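Local coordinates for protein cyclin homolog (Herpesvirus saimiri, PDB 2F2C) that probably acts as a viral D-type cyclin that activates a host cyclin-dependent kinase, and may contribute to the transformation and rapid proliferation of infected T cells, at residues 54-59 against 78-83; 100-105 against 112-117. One frame throughout, in Å; residues are numbered along the deposited sequence.

Interaction 1 (54-59 against 78-83); sequences ILLTWM and SILDRY
Ser78 OG, two residues before Leu80, the residue that meets Leu55, Leu56 and Met59, is gripped by two nitrogens of Arg82, one turn further along the helix. Arg82 NH2 donates to Ser78 OG at 2.8 Å. The serine oxygen lies tilted from the guanidinium plane, 22° out of it. A second, weak bond runs from Arg82 NE to the same oxygen. Arg82 NH2 also bonds the carbonyl oxygen of Thr147, so the guanidinium is tied to more than its own helix.

The contact itself is apolar and buried. Leu80 sends one methyl, CD2, to all three partners. Its CG stands anti to the backbone N (chi1 164°), which carries the methyl pair out toward helix 49-65. Leu56 CD2 meets Leu80 CD2 at 3.6 Å, the two side chains crossing at a slant. Leu55 comes tip to tip, with its CD2 4.1 Å from Leu80 CD2.

The two helices are the first pair of the N-terminal cyclin box. The axes of segments 54-59 and 78-83 run roughly antiparallel, at 148°, and come no closer than 12.5 Å, so long side chains bridge the gap. Met59 SD lies 4.4 Å from Leu80 CD2. Next to Leu80, the Asp81 carboxylate is held by a salt bridge from Arg52 and a hydrogen bond from Trp41 NE1.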
loop_
_atom_site.group_PDB
_atom_site.type_symbol
_atom_site.label_atom_id
_atom_site.label_comp_id
_atom_site.label_asym_id
_atom_site.label_seq_id
_atom_site.Cartn_x
_atom_site.Cartn_y
_atom_site.Cartn_z
ATOM N N ILE A 54 20.034 -17.422 -13.275
ATOM C CA ILE A 54 19.959 -16.817 -14.606
ATOM C C ILE A 54 18.660 -15.974 -14.758
ATOM O O ILE A 54 18.703 -14.808 -15.158
ATOM C CB ILE A 54 20.107 -17.916 -15.695
ATOM C CG1 ILE A 54 21.544 -18.487 -15.677
ATOM C CG2 ILE A 54 19.818 -17.361 -17.064
ATOM C CD1 ILE A 54 21.697 -19.936 -16.145
ATOM N N LEU A 55 17.521 -16.554 -14.383
ATOM C CA LEU A 55 16.234 -15.922 -14.580
ATOM C C LEU A 55 16.089 -14.668 -13.743
ATOM O O LEU A 55 15.521 -13.671 -14.193
ATOM C CB LEU A 55 15.129 -16.896 -14.236
ATOM C CG LEU A 55 13.733 -16.309 -14.138
ATOM C CD1 LEU A 55 13.191 -15.998 -15.521
ATOM C CD2 LEU A 55 12.840 -17.302 -13.386
ATOM N N LEU A 56 16.599 -14.716 -12.519
ATOM C CA LEU A 56 16.556 -13.550 -11.655
ATOM C C LEU A 56 17.535 -12.478 -12.123
ATOM O O LEU A 56 17.296 -11.292 -11.892
ATOM C CB LEU A 56 16.806 -13.932 -10.200
ATOM C CG LEU A 56 15.703 -14.728 -9.495
ATOM C CD1 LEU A 56 16.058 -14.865 -8.020
ATOM C CD2 LEU A 56 14.325 -14.054 -9.650
ATOM N N THR A 57 18.620 -12.895 -12.788
ATOM C CA THR A 57 19.566 -11.973 -13.424
ATOM C C THR A 57 18.881 -11.227 -14.558
ATOM O O THR A 57 19.050 -10.030 -14.712
ATOM C CB THR A 57 20.799 -12.726 -13.924
ATOM O OG1 THR A 57 21.600 -13.110 -12.803
ATOM C CG2 THR A 57 21.720 -11.813 -14.681
ATOM N N TRP A 58 18.083 -11.928 -15.338
ATOM C CA TRP A 58 17.324 -11.277 -16.377
ATOM C C TRP A 58 16.229 -10.389 -15.770
ATOM O O TRP A 58 16.125 -9.209 -16.110
ATOM C CB TRP A 58 16.749 -12.329 -17.308
ATOM C CG TRP A 58 15.898 -11.809 -18.412
ATOM C CD1 TRP A 58 16.310 -11.128 -19.526
ATOM C CD2 TRP A 58 14.490 -11.968 -18.542
ATOM N NE1 TRP A 58 15.236 -10.843 -20.336
ATOM C CE2 TRP A 58 14.104 -11.346 -19.752
ATOM C CE3 TRP A 58 13.506 -12.576 -17.758
ATOM C CZ2 TRP A 58 12.778 -11.312 -20.187
ATOM C CZ3 TRP A 58 12.188 -12.534 -18.181
ATOM C CH2 TRP A 58 11.834 -11.909 -19.385
ATOM N N MET A 59 15.420 -10.936 -14.864
ATOM C CA MET A 59 14.355 -10.161 -14.215
ATOM C C MET A 59 14.915 -8.849 -13.606
ATOM O O MET A 59 14.324 -7.761 -13.746
ATOM C CB MET A 59 13.668 -11.017 -13.153
ATOM C CG MET A 59 12.925 -12.252 -13.697
ATOM S SD MET A 59 12.217 -13.308 -12.368
ATOM C CE MET A 59 11.208 -12.128 -11.435
ATOM N N SER A 78 9.721 -12.546 -4.644
ATOM C CA SER A 78 8.856 -13.128 -3.664
ATOM C C SER A 78 7.736 -13.864 -4.352
ATOM O O SER A 78 7.510 -15.045 -4.061
ATOM C CB SER A 78 8.284 -12.043 -2.790
ATOM O OG SER A 78 7.479 -12.633 -1.788
ATOM N N ILE A 79 7.055 -13.188 -5.283
ATOM C CA ILE A 79 5.935 -13.798 -6.014
ATOM C C ILE A 79 6.379 -15.074 -6.701
ATOM O O ILE A 79 5.671 -16.078 -6.652
ATOM C CB ILE A 79 5.321 -12.831 -7.047
ATOM C CG1 ILE A 79 4.501 -11.734 -6.367
ATOM C CG2 ILE A 79 4.419 -13.574 -8.021
ATOM C CD1 ILE A 79 4.079 -10.659 -7.328
ATOM N N LEU A 80 7.563 -15.025 -7.316
ATOM C CA LEU A 80 8.113 -16.161 -8.068
ATOM C C LEU A 80 8.280 -17.371 -7.167
ATOM O O LEU A 80 7.723 -18.428 -7.464
ATOM C CB LEU A 80 9.434 -15.801 -8.758
ATOM C CG LEU A 80 10.313 -16.967 -9.257
ATOM C CD1 LEU A 80 9.739 -17.623 -10.522
ATOM C CD2 LEU A 80 11.773 -16.551 -9.492
ATOM N N ASP A 81 9.008 -17.216 -6.060
ATOM C CA ASP A 81 9.213 -18.337 -5.119
ATOM C C ASP A 81 7.901 -18.902 -4.580
ATOM O O ASP A 81 7.632 -20.096 -4.734
ATOM C CB ASP A 81 10.145 -17.951 -3.966
ATOM C CG ASP A 81 11.552 -17.625 -4.438
ATOM O OD1 ASP A 81 11.986 -18.194 -5.472
ATOM O OD2 ASP A 81 12.289 -16.799 -3.840
ATOM N N ARG A 82 7.082 -18.041 -3.973
ATOM C CA ARG A 82 5.758 -18.438 -3.501
ATOM C C ARG A 82 5.016 -19.238 -4.555
ATOM O O ARG A 82 4.544 -20.332 -4.271
ATOM C CB ARG A 82 4.927 -17.219 -3.109
ATOM C CG ARG A 82 5.175 -16.713 -1.701
ATOM C CD ARG A 82 4.311 -15.522 -1.323
ATOM N NE ARG A 82 4.866 -14.272 -1.834
ATOM C CZ ARG A 82 4.179 -13.145 -1.995
ATOM N NH1 ARG A 82 2.881 -13.094 -1.698
ATOM N NH2 ARG A 82 4.795 -12.057 -2.461
ATOM N N TYR A 83 4.933 -18.693 -5.769
ATOM C CA TYR A 83 4.265 -19.358 -6.891
ATOM C C TYR A 83 4.853 -20.728 -7.175
ATOM O O TYR A 83 4.126 -21.663 -7.501
ATOM C CB TYR A 83 4.318 -18.512 -8.169
ATOM C CG TYR A 83 3.718 -19.224 -9.357
ATOM C CD1 TYR A 83 2.332 -19.389 -9.465
ATOM C CD2 TYR A 83 4.527 -19.774 -10.356
ATOM C CE1 TYR A 83 1.762 -20.085 -10.554
ATOM C CE2 TYR A 83 3.969 -20.467 -11.453
ATOM C CZ TYR A 83 2.587 -20.618 -11.543
ATOM O OH TYR A 83 2.018 -21.276 -12.611
#

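Interaction 2 (100-105 against 112-117)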
loop_
_atom_site.group_PDB
_atom_site.type_symbol
_atom_site.label_atom_id
_atom_site.label_comp_id
_atom_site.label_asym_id
_atom_site.label_seq_id
_atom_site.Cartn_x
_atom_site.Cartn_y
_atom_site.Cartn_z
ATOM N N ALA A 100 5.934 -12.953 -15.988
ATOM C CA ALA A 100 4.639 -12.580 -15.422
ATOM C C ALA A 100 4.705 -12.171 -13.952
ATOM O O ALA A 100 3.778 -11.529 -13.444
ATOM C CB ALA A 100 3.635 -13.672 -15.631
ATOM N N CYS A 101 5.791 -12.530 -13.273
ATOM C CA CYS A 101 6.026 -12.047 -11.918
ATOM C C CYS A 101 6.382 -10.566 -11.925
ATOM O O CYS A 101 5.756 -9.776 -11.218
ATOM C CB CYS A 101 7.093 -12.871 -11.222
ATOM S SG CYS A 101 6.620 -14.615 -11.158
ATOM N N VAL A 102 7.352 -10.177 -12.744
ATOM C CA VAL A 102 7.678 -8.762 -12.937
ATOM C C VAL A 102 6.445 -7.972 -13.369
ATOM O O VAL A 102 6.264 -6.830 -12.952
ATOM C CB VAL A 102 8.815 -8.577 -13.970
ATOM C CG1 VAL A 102 8.961 -7.126 -14.380
ATOM C CG2 VAL A 102 10.114 -9.078 -13.397
ATOM N N LEU A 103 5.594 -8.571 -14.201
ATOM C CA LEU A 103 4.379 -7.888 -14.619
ATOM C C LEU A 103 3.518 -7.602 -13.385
ATOM O O LEU A 103 3.173 -6.441 -13.135
ATOM C CB LEU A 103 3.601 -8.654 -15.701
ATOM C CG LEU A 103 2.335 -7.959 -16.249
ATOM C CD1 LEU A 103 2.661 -6.694 -17.010
ATOM C CD2 LEU A 103 1.539 -8.872 -17.147
ATOM N N ILE A 104 3.215 -8.635 -12.594
ATOM C CA ILE A 104 2.385 -8.443 -11.406
ATOM C C ILE A 104 3.033 -7.439 -10.446
ATOM O O ILE A 104 2.361 -6.498 -9.982
ATOM C CB ILE A 104 2.031 -9.805 -10.718
ATOM C CG1 ILE A 104 1.058 -10.606 -11.591
ATOM C CG2 ILE A 104 1.357 -9.591 -9.379
ATOM C CD1 ILE A 104 1.091 -12.086 -11.360
ATOM N N GLY A 105 4.335 -7.633 -10.196
ATOM C CA GLY A 105 5.139 -6.793 -9.298
ATOM C C GLY A 105 5.116 -5.331 -9.693
ATOM O O GLY A 105 4.759 -4.462 -8.887
ATOM N N LYS A 112 4.307 3.424 -13.111
ATOM C CA LYS A 112 4.136 3.192 -14.531
ATOM C C LYS A 112 4.525 1.736 -14.774
ATOM O O LYS A 112 5.711 1.419 -14.941
ATOM C CB LYS A 112 5.045 4.140 -15.313
ATOM C CG LYS A 112 4.547 4.546 -16.686
ATOM C CD LYS A 112 4.564 3.372 -17.682
ATOM C CE LYS A 112 4.830 3.856 -19.109
ATOM N NZ LYS A 112 3.888 4.973 -19.525
ATOM N N PRO A 113 3.523 0.857 -14.811
ATOM C CA PRO A 113 3.759 -0.596 -14.843
ATOM C C PRO A 113 4.468 -1.011 -16.117
ATOM O O PRO A 113 4.486 -0.257 -17.099
ATOM C CB PRO A 113 2.350 -1.199 -14.866
ATOM C CG PRO A 113 1.404 -0.065 -14.610
ATOM C CD PRO A 113 2.094 1.208 -14.903
ATOM N N MET A 114 5.046 -2.206 -16.103
ATOM C CA MET A 114 5.549 -2.814 -17.330
ATOM C C MET A 114 4.332 -3.306 -18.122
ATOM O O MET A 114 3.320 -3.719 -17.536
ATOM C CB MET A 114 6.500 -3.953 -16.999
ATOM C CG MET A 114 7.512 -4.257 -18.082
ATOM S SD MET A 114 9.072 -3.315 -18.052
ATOM C CE MET A 114 9.589 -3.695 -16.386
ATOM N N THR A 115 4.406 -3.210 -19.444
ATOM C CA THR A 115 3.304 -3.631 -20.302
ATOM C C THR A 115 3.605 -5.003 -20.892
ATOM O O THR A 115 4.765 -5.394 -21.016
ATOM C CB THR A 115 3.042 -2.602 -21.426
ATOM O OG1 THR A 115 4.126 -2.598 -22.366
ATOM C CG2 THR A 115 3.048 -1.197 -20.878
ATOM N N VAL A 116 2.557 -5.733 -21.252
ATOM C CA VAL A 116 2.710 -7.051 -21.868
ATOM C C VAL A 116 3.488 -6.956 -23.198
ATOM O O VAL A 116 4.437 -7.718 -23.440
ATOM C CB VAL A 116 1.325 -7.730 -22.053
ATOM C CG1 VAL A 116 0.386 -6.852 -22.912
ATOM C CG2 VAL A 116 1.464 -9.134 -22.626
ATOM N N SER A 117 3.092 -5.981 -24.021
ATOM C CA SER A 117 3.708 -5.663 -25.319
ATOM C C SER A 117 5.179 -5.230 -25.220
ATOM O O SER A 117 5.743 -4.676 -26.164
ATOM C CB SER A 117 2.888 -4.557 -25.998
ATOM O OG SER A 117 2.739 -3.443 -25.128
#
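Val102 and Met114 make the apolar side-chain contact here. Val102 CG1 lies 4.0 Å from Met114 CE, the end of a folded chain. Met114 has its CG anti to the backbone N (chi1 -155°) but bends at both later torsions, and this doubling back sets the methyl beside the valine. Phe66, Leu68 and Leu119 also touch the methionine.

Leu103 meets backbone instead of side chain. Its CD1 sits against Met114 O and lies 4.3 Å from Thr115 C and 4.4 Å from Val116 N. The leucine thus packs along the loop just before the short helix near 116-119. In the cyclin box this extended segment follows the third long helix, 94-109, and passes back along its side. Leu103 and Met114 are the closest pair of backbone positions, with CA atoms 5.9 Å apart.

Hydrogen bonds lie beside these contacts. Ser106 OG bonds both Leu103 O and Met114 N, and so joins helix to loop. Within the loop, Thr115 OG1 and Ser117 OG share a hydrogen bond of 3.2 Å. Leu103, Pro113 and Val116 also pack on the chain of another protein in the assembly.

Overall arrangement
Both interactions lie in the N-terminal cyclin box and come one after the other along the chain. Interaction 1 lies nearer the middle of the chain, its centre about 10 Å from the chain centre, against about 16 Å for interaction 2. It joins two helices, and no other protein chain of the assembly touches its segments. Interaction 2 joins a helix to a loop and borders another protein chain, though most of its touching residues are also buried. The centres of interactions 1 and 2 are about 13 Å apart. Helices 72-83 and 94-109 connect them: Ile79 CD1 packs 3.6 Å from Ile104 CG2, and Cys101 SG rests near Leu80. Interaction 1 is purely methyl and thioether, while interaction 2 adds backbone atoms.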